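Local coordinates for protein endosialidase (Enterobacteria phage phi92, PDB 4HIZ) that hydrolyses polysialic acid chains as a phage endosialidase, cleaving inside polymers with alpha-2,8 and alpha-2,9 linkages, at residues A[88-102]-A[147-159]. Numbering follows the deposited sequence.
Sequences DKTFVYDNVIYAPFM and HCMSMGVCGNRLY. With NA (sodium ion), chain B; EDO (1,2-ethanediol), chain R; EDO (1,2-ethanediol), chain L; EDO (1,2-ethanediol), chain P.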
loop_
_atom_site.group_PDB
_atom_site.type_symbol
_atom_site.label_atom_id
_atom_site.label_comp_id
_atom_site.label_asym_id
_atom_site.label_seq_id
_atom_site.Cartn_x
_atom_site.Cartn_y
_atom_site.Cartn_z
ATOM N N ASP A 88 23.896 9.168 -13.923
ATOM C CA ASP A 88 24.549 9.620 -12.697
ATOM C C ASP A 88 23.852 10.948 -12.380
ATOM O O ASP A 88 24.319 12.018 -12.813
ATOM C CB ASP A 88 26.064 9.823 -12.891
ATOM C CG ASP A 88 26.756 10.312 -11.623
ATOM O OD1 ASP A 88 26.154 10.179 -10.517
ATOM O OD2 ASP A 88 27.900 10.841 -11.718
ATOM N N LYS A 89 22.732 10.869 -11.663
ATOM C CA LYS A 89 21.755 11.954 -11.577
ATOM C C LYS A 89 21.399 12.371 -10.172
ATOM O O LYS A 89 20.623 13.325 -10.006
ATOM C CB LYS A 89 20.420 11.508 -12.245
ATOM C CG LYS A 89 20.568 11.231 -13.763
ATOM C CD LYS A 89 19.216 10.889 -14.391
ATOM C CE LYS A 89 18.760 9.426 -13.991
ATOM N NZ LYS A 89 19.571 8.357 -14.787
ATOM N N THR A 90 21.885 11.661 -9.155
ATOM C CA THR A 90 21.432 12.018 -7.793
ATOM C C THR A 90 21.899 13.394 -7.325
ATOM O O THR A 90 22.933 13.894 -7.775
ATOM C CB THR A 90 21.835 10.964 -6.735
ATOM O OG1 THR A 90 23.256 10.922 -6.591
ATOM C CG2 THR A 90 21.259 9.580 -7.081
ATOM N N PHE A 91 21.139 13.998 -6.412
ATOM C CA PHE A 91 21.535 15.273 -5.829
ATOM C C PHE A 91 20.738 15.522 -4.563
ATOM O O PHE A 91 19.724 14.854 -4.308
ATOM C CB PHE A 91 21.359 16.420 -6.880
ATOM C CG PHE A 91 19.929 16.647 -7.308
ATOM C CD1 PHE A 91 19.074 17.486 -6.567
ATOM C CD2 PHE A 91 19.412 16.001 -8.426
ATOM C CE1 PHE A 91 17.746 17.676 -6.979
ATOM C CE2 PHE A 91 18.081 16.194 -8.852
ATOM C CZ PHE A 91 17.235 17.033 -8.119
ATOM N N VAL A 92 21.243 16.437 -3.743
ATOM C CA VAL A 92 20.567 16.872 -2.516
ATOM C C VAL A 92 20.291 18.368 -2.657
ATOM O O VAL A 92 21.184 19.159 -3.058
ATOM C CB VAL A 92 21.442 16.572 -1.288
ATOM C CG1 VAL A 92 20.752 17.037 0.020
ATOM C CG2 VAL A 92 21.776 15.041 -1.226
ATOM N N TYR A 93 19.055 18.755 -2.397
ATOM C CA TYR A 93 18.688 20.178 -2.485
ATOM C C TYR A 93 17.713 20.515 -1.368
ATOM O O TYR A 93 16.689 19.817 -1.210
ATOM C CB TYR A 93 18.063 20.501 -3.849
ATOM C CG TYR A 93 17.801 21.990 -4.039
ATOM C CD1 TYR A 93 18.836 22.858 -4.445
ATOM C CD2 TYR A 93 16.511 22.510 -3.858
ATOM C CE1 TYR A 93 18.559 24.218 -4.601
ATOM C CE2 TYR A 93 16.225 23.870 -4.015
ATOM C CZ TYR A 93 17.247 24.710 -4.385
ATOM O OH TYR A 93 16.967 26.056 -4.594
ATOM N N ASP A 94 18.010 21.589 -0.629
ATOM C CA ASP A 94 17.153 22.047 0.474
ATOM C C ASP A 94 16.710 20.893 1.357
ATOM O O ASP A 94 15.515 20.741 1.628
ATOM C CB ASP A 94 15.949 22.799 -0.127
ATOM C CG ASP A 94 15.186 23.602 0.880
ATOM O OD1 ASP A 94 15.783 24.033 1.900
ATOM O OD2 ASP A 94 13.984 23.846 0.616
ATOM N N ASN A 95 17.688 20.124 1.831
ATOM C CA ASN A 95 17.468 19.035 2.819
ATOM C C ASN A 95 16.802 17.781 2.285
ATOM O O ASN A 95 16.579 16.852 3.060
ATOM C CB ASN A 95 16.690 19.520 4.051
ATOM C CG ASN A 95 17.353 20.723 4.709
ATOM O OD1 ASN A 95 18.581 20.747 4.876
ATOM N ND2 ASN A 95 16.550 21.741 5.054
ATOM N N VAL A 96 16.462 17.763 1.012
ATOM C CA VAL A 96 15.767 16.596 0.425
ATOM C C VAL A 96 16.734 15.853 -0.467
ATOM O O VAL A 96 17.469 16.479 -1.236
ATOM C CB VAL A 96 14.532 17.052 -0.383
ATOM C CG1 VAL A 96 13.866 15.887 -1.112
ATOM C CG2 VAL A 96 13.531 17.748 0.560
ATOM N N ILE A 97 16.757 14.520 -0.371
ATOM C CA ILE A 97 17.613 13.715 -1.252
ATOM C C ILE A 97 16.793 13.261 -2.459
ATOM O O ILE A 97 15.719 12.674 -2.305
ATOM C CB ILE A 97 18.153 12.474 -0.503
ATOM C CG1 ILE A 97 18.871 12.901 0.784
ATOM C CG2 ILE A 97 19.113 11.644 -1.419
ATOM C CD1 ILE A 97 18.964 11.760 1.819
ATOM N N TYR A 98 17.305 13.539 -3.665
ATOM C CA TYR A 98 16.634 13.158 -4.903
ATOM C C TYR A 98 17.384 12.035 -5.595
ATOM O O TYR A 98 18.611 12.108 -5.798
ATOM C CB TYR A 98 16.579 14.343 -5.883
ATOM C CG TYR A 98 15.692 15.491 -5.398
ATOM C CD1 TYR A 98 16.141 16.407 -4.428
ATOM C CD2 TYR A 98 14.430 15.678 -5.947
ATOM C CE1 TYR A 98 15.338 17.457 -4.027
ATOM C CE2 TYR A 98 13.602 16.721 -5.530
ATOM C CZ TYR A 98 14.074 17.610 -4.584
ATOM O OH TYR A 98 13.250 18.630 -4.190
ATOM N N ALA A 99 16.642 10.992 -5.946
ATOM C CA ALA A 99 17.201 9.859 -6.690
ATOM C C ALA A 99 16.434 9.701 -8.017
ATOM O O ALA A 99 15.431 8.946 -8.118
ATOM C CB ALA A 99 17.081 8.533 -5.839
ATOM N N PRO A 100 16.896 10.404 -9.062
ATOM C CA PRO A 100 16.267 10.255 -10.367
ATOM C C PRO A 100 16.748 8.961 -11.016
ATOM O O PRO A 100 17.840 8.474 -10.702
ATOM C CB PRO A 100 16.809 11.464 -11.169
ATOM C CG PRO A 100 17.370 12.412 -10.087
ATOM C CD PRO A 100 17.943 11.436 -9.073
ATOM N N PHE A 101 15.901 8.389 -11.864
ATOM C CA PHE A 101 16.174 7.070 -12.474
ATOM C C PHE A 101 15.226 6.942 -13.664
ATOM O O PHE A 101 14.565 7.929 -14.044
ATOM C CB PHE A 101 15.942 5.940 -11.437
ATOM C CG PHE A 101 14.505 5.777 -11.005
ATOM C CD1 PHE A 101 13.927 6.650 -10.031
ATOM C CD2 PHE A 101 13.736 4.735 -11.518
ATOM C CE1 PHE A 101 12.598 6.475 -9.608
ATOM C CE2 PHE A 101 12.398 4.541 -11.114
ATOM C CZ PHE A 101 11.825 5.415 -10.148
ATOM N N MET A 102 15.190 5.788 -14.329
ATOM C CA MET A 102 14.218 5.592 -15.392
ATOM C C MET A 102 13.356 4.363 -15.041
ATOM O O MET A 102 13.883 3.341 -14.564
ATOM C CB MET A 102 14.949 5.411 -16.751
ATOM C CG MET A 102 15.562 6.808 -17.197
ATOM S SD MET A 102 16.503 6.546 -18.728
ATOM C CE MET A 102 18.018 5.834 -18.119
ATOM N N HIS A 147 15.034 9.653 -22.395
ATOM C CA HIS A 147 16.065 8.913 -21.670
ATOM C C HIS A 147 16.951 9.972 -20.999
ATOM O O HIS A 147 17.103 11.079 -21.503
ATOM C CB HIS A 147 16.877 8.122 -22.723
ATOM C CG HIS A 147 17.983 7.278 -22.177
ATOM N ND1 HIS A 147 19.282 7.731 -22.032
ATOM C CD2 HIS A 147 18.000 5.966 -21.835
ATOM C CE1 HIS A 147 20.039 6.743 -21.585
ATOM N NE2 HIS A 147 19.284 5.661 -21.457
ATOM N N CYS A 148 17.521 9.658 -19.842
ATOM C CA CYS A 148 18.379 10.629 -19.186
ATOM C C CYS A 148 19.364 9.957 -18.267
ATOM O O CYS A 148 18.962 9.102 -17.442
ATOM C CB CYS A 148 17.505 11.611 -18.368
ATOM S SG CYS A 148 18.448 12.902 -17.463
ATOM N N MET A 149 20.632 10.341 -18.375
ATOM C CA MET A 149 21.659 9.967 -17.404
ATOM C C MET A 149 22.444 11.173 -16.868
ATOM O O MET A 149 23.447 10.996 -16.163
ATOM C CB MET A 149 22.613 8.911 -17.983
ATOM C CG MET A 149 21.916 7.543 -18.196
ATOM S SD MET A 149 23.092 6.391 -18.900
ATOM C CE MET A 149 22.088 4.894 -18.827
ATOM N N SER A 150 22.006 12.395 -17.187
ATOM C CA SER A 150 22.703 13.582 -16.684
ATOM C C SER A 150 21.647 14.535 -16.148
ATOM O O SER A 150 20.782 14.992 -16.919
ATOM C CB SER A 150 23.467 14.270 -17.843
ATOM O OG SER A 150 24.129 15.423 -17.329
ATOM N N MET A 151 21.714 14.834 -14.845
ATOM C CA MET A 151 20.779 15.756 -14.207
ATOM C C MET A 151 21.416 16.303 -12.935
ATOM O O MET A 151 22.209 15.608 -12.273
ATOM C CB MET A 151 19.513 14.964 -13.784
ATOM C CG MET A 151 18.392 15.843 -13.173
ATOM S SD MET A 151 16.923 14.848 -12.726
ATOM C CE MET A 151 16.250 14.473 -14.355
ATOM N N GLY A 152 21.061 17.534 -12.584
ATOM C CA GLY A 152 21.518 18.109 -11.322
ATOM C C GLY A 152 20.991 19.522 -11.165
ATOM O O GLY A 152 20.098 19.967 -11.897
ATOM N N VAL A 153 21.555 20.229 -10.191
ATOM C CA VAL A 153 21.064 21.572 -9.831
ATOM C C VAL A 153 22.203 22.556 -10.041
ATOM O O VAL A 153 23.347 22.288 -9.638
ATOM C CB VAL A 153 20.613 21.613 -8.356
ATOM C CG1 VAL A 153 20.205 23.055 -7.953
ATOM C CG2 VAL A 153 19.445 20.634 -8.134
ATOM N N CYS A 154 21.888 23.690 -10.676
ATOM C CA CYS A 154 22.865 24.760 -10.805
ATOM C C CYS A 154 22.113 26.061 -10.621
ATOM O O CYS A 154 21.099 26.286 -11.276
ATOM C CB CYS A 154 23.509 24.705 -12.197
ATOM S SG CYS A 154 24.830 25.967 -12.364
ATOM N N GLY A 155 22.610 26.918 -9.736
ATOM C CA GLY A 155 22.020 28.245 -9.584
ATOM C C GLY A 155 20.518 28.222 -9.305
ATOM O O GLY A 155 19.743 28.970 -9.929
ATOM N N ASN A 156 20.106 27.365 -8.370
ATOM C CA ASN A 156 18.683 27.194 -8.027
ATOM C C ASN A 156 17.754 26.791 -9.180
ATOM O O ASN A 156 16.542 27.007 -9.098
ATOM C CB ASN A 156 18.155 28.447 -7.279
ATOM C CG ASN A 156 18.865 28.630 -5.969
ATOM O OD1 ASN A 156 18.993 27.657 -5.198
ATOM N ND2 ASN A 156 19.374 29.847 -5.701
ATOM N N ARG A 157 18.309 26.184 -10.232
ATOM C CA ARG A 157 17.481 25.556 -11.255
ATOM C C ARG A 157 17.841 24.078 -11.392
ATOM O O ARG A 157 19.019 23.691 -11.240
ATOM C CB ARG A 157 17.722 26.206 -12.626
ATOM C CG ARG A 157 17.395 27.720 -12.673
ATOM C CD ARG A 157 17.505 28.295 -14.117
ATOM N NE ARG A 157 16.565 27.647 -15.030
ATOM C CZ ARG A 157 15.271 27.958 -15.144
ATOM N NH1 ARG A 157 14.738 28.937 -14.419
ATOM N NH2 ARG A 157 14.509 27.309 -16.020
ATOM N N LEU A 158 16.845 23.267 -11.740
ATOM C CA LEU A 158 17.102 21.898 -12.172
ATOM C C LEU A 158 17.553 21.895 -13.627
ATOM O O LEU A 158 16.913 22.509 -14.478
ATOM C CB LEU A 158 15.787 21.124 -12.088
ATOM C CG LEU A 158 15.901 19.618 -12.364
ATOM C CD1 LEU A 158 16.795 18.887 -11.298
ATOM C CD2 LEU A 158 14.491 18.936 -12.437
ATOM N N TYR A 159 18.627 21.174 -13.930
ATOM C CA TYR A 159 19.062 20.995 -15.304
ATOM C C TYR A 159 19.105 19.510 -15.609
ATOM O O TYR A 159 19.527 18.729 -14.776
ATOM C CB TYR A 159 20.466 21.596 -15.505
ATOM C CG TYR A 159 20.415 23.089 -15.732
ATOM C CD1 TYR A 159 20.179 23.615 -17.013
ATOM C CD2 TYR A 159 20.552 23.975 -14.662
ATOM C CE1 TYR A 159 20.085 25.022 -17.214
ATOM C CE2 TYR A 159 20.474 25.384 -14.849
ATOM C CZ TYR A 159 20.222 25.881 -16.113
ATOM O OH TYR A 159 20.136 27.232 -16.303
HETATM NA NA NA B . 25.529 13.551 -7.145
HETATM C C1 EDO R . 21.517 20.116 2.244
HETATM O O1 EDO R . 20.413 20.734 1.588
HETATM C C2 EDO R . 21.171 19.687 3.659
HETATM O O2 EDO R . 22.357 19.777 4.448
HETATM C C1 EDO L . 24.583 17.478 -3.235
HETATM O O1 EDO L . 23.965 17.228 -4.494
HETATM C C2 EDO L . 25.965 16.836 -3.100
HETATM O O2 EDO L . 25.879 15.458 -3.408
HETATM C C1 EDO P . 19.287 2.597 -20.268
HETATM O O1 EDO P . 20.189 3.058 -21.277
HETATM C C2 EDO P . 18.259 1.712 -20.943
HETATM O O2 EDO P . 19.014 0.802 -21.755
HETATM O O HOH W 1 23.733 15.209 -10.074
HETATM O O HOH W 2 26.506 16.219 -6.966
#
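K89 reaches across to the backbone of 147-159 and donates a hydrogen bond from NZ to C148 O, NZ to O 2.8 Å. The chain bends at its last two torsions (chi3 -74°, chi4 -75°), which turns NZ back to this carbonyl. The carbonyls of W85 and Q87 also take bonds from NZ. With C148 O that makes three carbonyl acceptors for the buried ammonium, one for each N-H. Next to it, D88 N donates to M149 O at 2.9 Å. The D88 carboxylate is held elsewhere, by K353, S294 and S476. C148 N makes a weak bond to M102 SD, and this sulfur also lies over the H147 ring face, 3.9 Å from its centroid. One water bridges T90 O and M151 O; T90 O also binds sodium, as does V477 O. M151 N, by contrast, is buried without a partner. At the far end Y93 OH donates to N156 OD1 (2.7 Å), from 38° above the amide carbonyl plane. Between these bonds V153 CG2 packs on the F91 ring face, 3.9 Å from the centroid. The contact joins two neighbouring antiparallel sheets of the catalytic beta-propeller: hairpin 91-93/96-104 packs against hairpin 144-154/157-166, with W116 of strand 113-119 touching both F91 and L158.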